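Local coordinates for quinoline 2-oxidoreductase large subunit (Pseudomonas putida, PDB 1T3Q) that forms the molybdenum-bearing subunit of quinoline 2-oxidoreductase, a molybdenum hydroxylase of the xanthine dehydrogenase family that oxidises quinoline at a molybdopterin cytosine dinucleotide cofactor, at the interface of chains B and A. Numbering follows the deposited sequence. Chains: chain A, quinoline 2-oxidoreductase large subunit; chain B, quinoline 2-oxidoreductase small subunit.

The interface of chains B and A. Residues chain B 143-144; chain A 197-198, 200, 255, 370, 685, 693, 711.
A polar heterosubunit interface built around one inserted arginine joins the small, iron-sulfur subunit to the large, molybdenum subunit of quinoline 2-oxidoreductase and probably helps hold a [2Fe-2S] cluster loop beside the molybdenum pocket, which A:Phe255 and A:Tyr370 help line. B:Arg143 sends CG anti to its backbone N (chi1 -173°), and bends at chi2 and chi3 carry its guanidinium into the large subunit. There it meets A:Glu693 tip to tip in an end-on, two-nitrogen salt bridge: NH2 lies 2.8 Å from OE1, and NH1 donates to OE2 at 3.0 Å. Both bonds are nearly straight and close to the guanidinium plane, but reach the oxygens from above the carboxylate plane, the two groups being turned 36° apart. The third nitrogen, NE, donates to the backbone carbonyl O of A:Ala198 at 2.8 Å, with the oxygen in the guanidinium plane but NE above the plane of the carbonyl. Behind the carboxylate, the phenol OH of A:Tyr711 donates to the anti lone pair of A:Glu693 OE2 at 2.5 Å and accepts the backbone N-H of A:Ser197, tying the acid to that loop. Such pairing would probably keep the carboxylate ionised. Over one guanidinium face, offset toward the rim, stands the phenol oxygen of A:Tyr370, its OH 3.3 Å from NH1 of B:Arg143. The aliphatic stem packs too: CG touches CE2 of A:Phe255 at 3.4 Å, while the amide of A:Gln685 crosses the arginine nearly at right angles and sets NE2 over the centre of the phenylalanine ring. An alanine here, lacking the guanidinium and most of the stem, would probably leave the A:Glu693 charge less well balanced and loosen the docking of the cluster loop. SG of the cluster-binding B:Cys144 lies 3.7 Å from CZ of A:Phe255. B:Arg143 and B:Cys144 occupy a loop before helix 148-154; opposite, A:Gln685 belongs to helix 672-692, A:Glu693 directly follows it, and the remaining partners come from loops.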
ATOM      1  N   ARG B 143      -6.026 -23.821 -15.546  1.00 15.31           N
ATOM      2  CA  ARG B 143      -5.870 -24.878 -14.552  1.00 15.15           C
ATOM      3  C   ARG B 143      -7.023 -24.928 -13.549  1.00 16.78           C
ATOM      4  O   ARG B 143      -7.120 -25.873 -12.761  1.00 17.28           O
ATOM      5  CB  ARG B 143      -4.552 -24.666 -13.798  1.00 16.64           C
ATOM      6  CG  ARG B 143      -4.162 -25.788 -12.848  1.00 16.06           C
ATOM      7  CD  ARG B 143      -4.081 -27.116 -13.576  1.00 15.71           C
ATOM      8  NE  ARG B 143      -3.021 -27.969 -13.039  1.00 14.37           N
ATOM      9  CZ  ARG B 143      -2.777 -29.207 -13.456  1.00 16.46           C
ATOM     10  NH1 ARG B 143      -1.783 -29.902 -12.922  1.00 13.64           N
ATOM     11  NH2 ARG B 143      -3.530 -29.758 -14.401  1.00 13.34           N
ATOM     12  N   CYS B 144      -7.897 -23.926 -13.594  1.00 16.16           N
ATOM     13  CA  CYS B 144      -9.010 -23.818 -12.650  1.00 17.18           C
ATOM     14  C   CYS B 144     -10.402 -24.283 -13.039  1.00 17.27           C
ATOM     15  O   CYS B 144     -11.076 -24.960 -12.262  1.00 13.59           O
ATOM     16  CB  CYS B 144      -9.207 -22.357 -12.219  1.00 17.10           C
ATOM     17  SG  CYS B 144      -7.874 -21.550 -11.360  1.00 15.51           S
TER
ATOM     18  N   SER A 197       2.713 -32.144 -10.875  1.00 14.88           N
ATOM     19  CA  SER A 197       2.885 -30.809 -10.326  1.00 14.86           C
ATOM     20  C   SER A 197       1.517 -30.142 -10.312  1.00 13.80           C
ATOM     21  O   SER A 197       0.707 -30.382 -11.208  1.00 15.70           O
ATOM     22  CB  SER A 197       3.832 -29.980 -11.207  1.00 13.28           C
ATOM     23  OG  SER A 197       3.853 -28.629 -10.775  1.00 13.98           O
ATOM     24  N   ALA A 198       1.257 -29.319  -9.300  1.00 13.42           N
ATOM     25  CA  ALA A 198      -0.015 -28.603  -9.218  1.00 15.31           C
ATOM     26  C   ALA A 198      -0.091 -27.733 -10.472  1.00 16.43           C
ATOM     27  O   ALA A 198      -1.174 -27.413 -10.972  1.00 16.80           O
ATOM     28  CB  ALA A 198      -0.052 -27.731  -7.966  1.00 12.60           C
ATOM     29  N   PRO A 200       0.134 -24.491 -11.305  1.00 15.12           N
ATOM     30  CA  PRO A 200      -0.825 -23.386 -11.387  1.00 14.70           C
ATOM     31  C   PRO A 200      -0.336 -22.470 -12.512  1.00 16.00           C
ATOM     32  O   PRO A 200       0.861 -22.422 -12.773  1.00 15.43           O
ATOM     33  CB  PRO A 200      -0.709 -22.732 -10.012  1.00 15.81           C
ATOM     34  CG  PRO A 200       0.741 -22.958  -9.668  1.00 14.92           C
ATOM     35  CD  PRO A 200       0.938 -24.402 -10.074  1.00 15.32           C
ATOM     36  N   PHE A 255      -3.983 -24.774  -5.458  1.00 14.81           N
ATOM     37  CA  PHE A 255      -4.186 -26.216  -5.487  1.00 14.49           C
ATOM     38  C   PHE A 255      -3.312 -26.997  -4.506  1.00 14.57           C
ATOM     39  O   PHE A 255      -3.056 -28.175  -4.716  1.00 14.35           O
ATOM     40  CB  PHE A 255      -3.941 -26.729  -6.909  1.00 15.29           C
ATOM     41  CG  PHE A 255      -4.624 -25.908  -7.969  1.00 15.61           C
ATOM     42  CD1 PHE A 255      -6.014 -25.890  -8.060  1.00 13.00           C
ATOM     43  CD2 PHE A 255      -3.882 -25.119  -8.842  1.00 15.47           C
ATOM     44  CE1 PHE A 255      -6.658 -25.091  -9.009  1.00 13.70           C
ATOM     45  CE2 PHE A 255      -4.517 -24.314  -9.797  1.00 14.96           C
ATOM     46  CZ  PHE A 255      -5.905 -24.301  -9.877  1.00 14.65           C
ATOM     47  N   TYR A 370      -1.144 -31.541  -2.970  1.00 16.53           N
ATOM     48  CA  TYR A 370      -1.764 -31.169  -4.231  1.00 16.07           C
ATOM     49  C   TYR A 370      -3.184 -31.720  -4.162  1.00 16.85           C
ATOM     50  O   TYR A 370      -3.393 -32.883  -3.813  1.00 15.04           O
ATOM     51  CB  TYR A 370      -1.007 -31.749  -5.434  1.00 14.23           C
ATOM     52  CG  TYR A 370      -1.717 -31.572  -6.769  1.00 15.64           C
ATOM     53  CD1 TYR A 370      -2.324 -30.360  -7.114  1.00 16.20           C
ATOM     54  CD2 TYR A 370      -1.757 -32.613  -7.696  1.00 15.66           C
ATOM     55  CE1 TYR A 370      -2.956 -30.195  -8.349  1.00 15.69           C
ATOM     56  CE2 TYR A 370      -2.380 -32.458  -8.936  1.00 17.66           C
ATOM     57  CZ  TYR A 370      -2.978 -31.248  -9.255  1.00 14.80           C
ATOM     58  OH  TYR A 370      -3.601 -31.097 -10.477  1.00 18.38           O
ATOM     59  N   GLN A 685      -8.268 -31.581 -13.895  1.00 15.32           N
ATOM     60  CA  GLN A 685      -6.977 -31.948 -13.321  1.00 16.87           C
ATOM     61  C   GLN A 685      -6.866 -33.462 -13.181  1.00 15.53           C
ATOM     62  O   GLN A 685      -5.778 -34.024 -13.328  1.00 17.52           O
ATOM     63  CB  GLN A 685      -6.770 -31.262 -11.965  1.00 16.94           C
ATOM     64  CG  GLN A 685      -6.455 -29.771 -12.092  1.00 17.39           C
ATOM     65  CD  GLN A 685      -6.372 -29.064 -10.753  1.00 15.76           C
ATOM     66  OE1 GLN A 685      -7.203 -29.282  -9.880  1.00 18.94           O
ATOM     67  NE2 GLN A 685      -5.375 -28.197 -10.597  1.00 17.71           N
ATOM     68  N   GLU A 693      -0.345 -36.043 -17.462  1.00 17.62           N
ATOM     69  CA  GLU A 693       0.715 -35.516 -16.615  1.00 17.22           C
ATOM     70  C   GLU A 693       1.662 -36.444 -15.873  1.00 18.15           C
ATOM     71  O   GLU A 693       1.250 -37.429 -15.259  1.00 17.36           O
ATOM     72  CB  GLU A 693       0.104 -34.570 -15.578  1.00 18.51           C
ATOM     73  CG  GLU A 693      -0.845 -33.545 -16.158  1.00 17.84           C
ATOM     74  CD  GLU A 693      -1.544 -32.729 -15.094  1.00 20.33           C
ATOM     75  OE1 GLU A 693      -2.661 -32.243 -15.371  1.00 20.50           O
ATOM     76  OE2 GLU A 693      -0.979 -32.562 -13.986  1.00 19.57           O
ATOM     77  N   TYR A 711       5.610 -31.454 -19.967  1.00 20.52           N
ATOM     78  CA  TYR A 711       4.605 -31.687 -18.936  1.00 20.16           C
ATOM     79  C   TYR A 711       3.285 -31.229 -19.541  1.00 20.87           C
ATOM     80  O   TYR A 711       3.025 -30.031 -19.665  1.00 20.74           O
ATOM     81  CB  TYR A 711       4.893 -30.876 -17.672  1.00 18.44           C
ATOM     82  CG  TYR A 711       4.019 -31.297 -16.512  1.00 18.46           C
ATOM     83  CD1 TYR A 711       4.302 -32.461 -15.793  1.00 16.21           C
ATOM     84  CD2 TYR A 711       2.875 -30.569 -16.169  1.00 15.31           C
ATOM     85  CE1 TYR A 711       3.461 -32.893 -14.759  1.00 16.50           C
ATOM     86  CE2 TYR A 711       2.028 -30.995 -15.137  1.00 16.99           C
ATOM     87  CZ  TYR A 711       2.330 -32.156 -14.439  1.00 13.43           C
ATOM     88  OH  TYR A 711       1.489 -32.596 -13.440  1.00 15.49           O
TER